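Local atomic coordinates of probable cell division protein WhiA (Thermotoga maritima, PDB entry 3HYI), a protein that probably takes part in cell division and chromosome segregation as a DNA-binding protein that joins a degenerate LAGLIDADG homing endonuclease domain to a helix-turn-helix domain. Residues I102-D107 against V112-G117. Sequence-based numbering, arbitrary orientation.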
loop_
_atom_site.group_PDB
_atom_site.type_symbol
_atom_site.label_atom_id
_atom_site.label_comp_id
_atom_site.label_asym_id
_atom_site.label_seq_id
_atom_site.Cartn_x
_atom_site.Cartn_y
_atom_site.Cartn_z
ATOM N N ILE A 102 11.091 9.834 33.385
ATOM C CA ILE A 102 10.100 8.833 32.958
ATOM C C ILE A 102 10.731 7.629 32.246
ATOM O O ILE A 102 11.664 7.778 31.454
ATOM C CB ILE A 102 8.988 9.461 32.056
ATOM C CG1 ILE A 102 7.683 9.630 32.840
ATOM C CG2 ILE A 102 8.689 8.585 30.842
ATOM C CD1 ILE A 102 7.739 10.692 33.917
ATOM N N GLU A 103 10.215 6.441 32.557
ATOM C CA GLU A 103 10.545 5.210 31.835
ATOM C C GLU A 103 9.378 4.885 30.895
ATOM O O GLU A 103 8.375 4.312 31.323
ATOM C CB GLU A 103 10.810 4.058 32.811
ATOM C CG GLU A 103 12.273 3.948 33.237
ATOM C CD GLU A 103 12.476 3.109 34.488
ATOM O OE1 GLU A 103 11.811 3.388 35.510
ATOM O OE2 GLU A 103 13.313 2.180 34.459
ATOM N N PRO A 104 9.512 5.248 29.605
ATOM C CA PRO A 104 8.368 5.293 28.691
ATOM C C PRO A 104 7.825 3.931 28.263
ATOM O O PRO A 104 6.686 3.851 27.816
ATOM C CB PRO A 104 8.928 6.040 27.477
ATOM C CG PRO A 104 10.367 5.707 27.476
ATOM C CD PRO A 104 10.768 5.603 28.919
ATOM N N PHE A 105 8.628 2.878 28.400
ATOM C CA PHE A 105 8.240 1.543 27.941
ATOM C C PHE A 105 7.495 0.748 28.996
ATOM O O PHE A 105 6.821 -0.219 28.670
ATOM C CB PHE A 105 9.471 0.750 27.505
ATOM C CG PHE A 105 10.298 1.452 26.477
ATOM C CD1 PHE A 105 9.891 1.488 25.153
ATOM C CD2 PHE A 105 11.471 2.098 26.836
ATOM C CE1 PHE A 105 10.644 2.145 24.200
ATOM C CE2 PHE A 105 12.232 2.758 25.888
ATOM C CZ PHE A 105 11.818 2.782 24.565
ATOM N N PHE A 106 7.583 1.182 30.250
ATOM C CA PHE A 106 7.166 0.369 31.396
ATOM C C PHE A 106 5.683 0.041 31.476
ATOM O O PHE A 106 5.249 -0.701 32.350
ATOM C CB PHE A 106 7.540 1.091 32.688
ATOM C CG PHE A 106 8.145 0.198 33.694
ATOM C CD1 PHE A 106 9.486 -0.124 33.608
ATOM C CD2 PHE A 106 7.381 -0.358 34.705
ATOM C CE1 PHE A 106 10.066 -0.968 34.521
ATOM C CE2 PHE A 106 7.955 -1.204 35.627
ATOM C CZ PHE A 106 9.301 -1.510 35.535
ATOM N N ASP A 107 4.916 0.587 30.552
ATOM C CA ASP A 107 3.511 0.795 30.769
ATOM C C ASP A 107 2.923 1.064 29.399
ATOM O O ASP A 107 3.532 1.781 28.610
ATOM C CB ASP A 107 3.382 2.028 31.660
ATOM C CG ASP A 107 2.006 2.220 32.194
ATOM O OD1 ASP A 107 1.639 1.465 33.107
ATOM O OD2 ASP A 107 1.301 3.135 31.719
ATOM N N VAL A 112 2.293 4.356 24.669
ATOM C CA VAL A 112 1.469 4.922 23.598
ATOM C C VAL A 112 1.748 6.411 23.406
ATOM O O VAL A 112 1.810 6.895 22.280
ATOM C CB VAL A 112 -0.030 4.696 23.863
ATOM C CG1 VAL A 112 -0.880 5.553 22.941
ATOM C CG2 VAL A 112 -0.367 3.231 23.681
ATOM N N SER A 113 1.924 7.123 24.514
ATOM C CA SER A 113 2.256 8.542 24.480
ATOM C C SER A 113 3.654 8.780 23.909
ATOM O O SER A 113 3.862 9.720 23.145
ATOM C CB SER A 113 2.153 9.140 25.883
ATOM O OG SER A 113 0.812 9.119 26.338
ATOM N N PHE A 114 4.602 7.924 24.287
ATOM C CA PHE A 114 5.959 7.953 23.739
ATOM C C PHE A 114 5.937 7.724 22.229
ATOM O O PHE A 114 6.616 8.428 21.482
ATOM C CB PHE A 114 6.821 6.893 24.434
ATOM C CG PHE A 114 8.259 6.868 23.985
ATOM C CD1 PHE A 114 9.119 7.916 24.295
ATOM C CD2 PHE A 114 8.762 5.778 23.285
ATOM C CE1 PHE A 114 10.451 7.886 23.895
ATOM C CE2 PHE A 114 10.091 5.742 22.884
ATOM C CZ PHE A 114 10.937 6.801 23.192
ATOM N N LEU A 115 5.150 6.743 21.790
ATOM C CA LEU A 115 4.978 6.461 20.361
ATOM C C LEU A 115 4.407 7.653 19.601
ATOM O O LEU A 115 4.853 7.956 18.494
ATOM C CB LEU A 115 4.057 5.253 20.143
ATOM C CG LEU A 115 4.662 3.859 20.283
ATOM C CD1 LEU A 115 3.569 2.826 20.064
ATOM C CD2 LEU A 115 5.810 3.650 19.303
ATOM N N ARG A 116 3.409 8.309 20.190
ATOM C CA ARG A 116 2.798 9.489 19.585
ATOM C C ARG A 116 3.836 10.597 19.388
ATOM O O ARG A 116 3.887 11.224 18.334
ATOM C CB ARG A 116 1.628 9.992 20.436
ATOM C CG ARG A 116 0.881 11.170 19.823
ATOM C CD ARG A 116 -0.505 11.350 20.423
ATOM N NE ARG A 116 -0.459 11.471 21.877
ATOM C CZ ARG A 116 -0.884 10.561 22.753
ATOM N NH1 ARG A 116 -1.438 9.416 22.366
ATOM N NH2 ARG A 116 -0.756 10.810 24.048
ATOM N N GLY A 117 4.662 10.824 20.407
ATOM C CA GLY A 117 5.753 11.789 20.320
ATOM C C GLY A 117 6.776 11.432 19.256
ATOM O O GLY A 117 7.185 12.289 18.473
#
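Pro104, Phe105 and Phe114 form a small apolar cluster in which a loop folds back on the helix it leads into, within the degenerate homing endonuclease part of the chain. Residues 102-107 close the connection between strand 88-94 and helix 108-122, and Phe114 lies on the second turn of that helix. No hydrogen bond passes between 102-107 and 112-117, and what joins them is apolar contact among three rings. Pro104 supplies the closest approach. Its CB lies 3.7 Å from Phe114 CG. The same CB makes a CH-pi contact over one face of the Phe114 ring, 4.0 Å from the centroid. It stands 29° off the ring normal, and the proline CG reaches further across the same face. With Phe114 CG anti to the backbone N (chi1 -178°), the ring is carried alongside Pro104. Phe105 meets another part of the ring. Its CZ touches Phe114 CE2 at 3.8 Å, with CE1 close by. The two rings form an oblique aromatic pair, their planes inclined at 70°. Their centroids are 5.3 Å apart. The type I turn from Glu103 to Phe106 places Pro104 and Phe105 at its two central positions, so both rings come from one tight bend. Just beyond it, Asp107 is the N-cap of helix 108-122: its OD2 accepts a hydrogen bond from Leu110 N, tying the chain to the helix start by polar means where the rings do so by apolar ones. Around the cluster, Pro104 and Phe114 both pack on Ser30 of helix 25-39, whereas Phe105 reaches Thr147 and Ser150 of helix 141-155, so the turn touches both of these helices as well as helix 108-122.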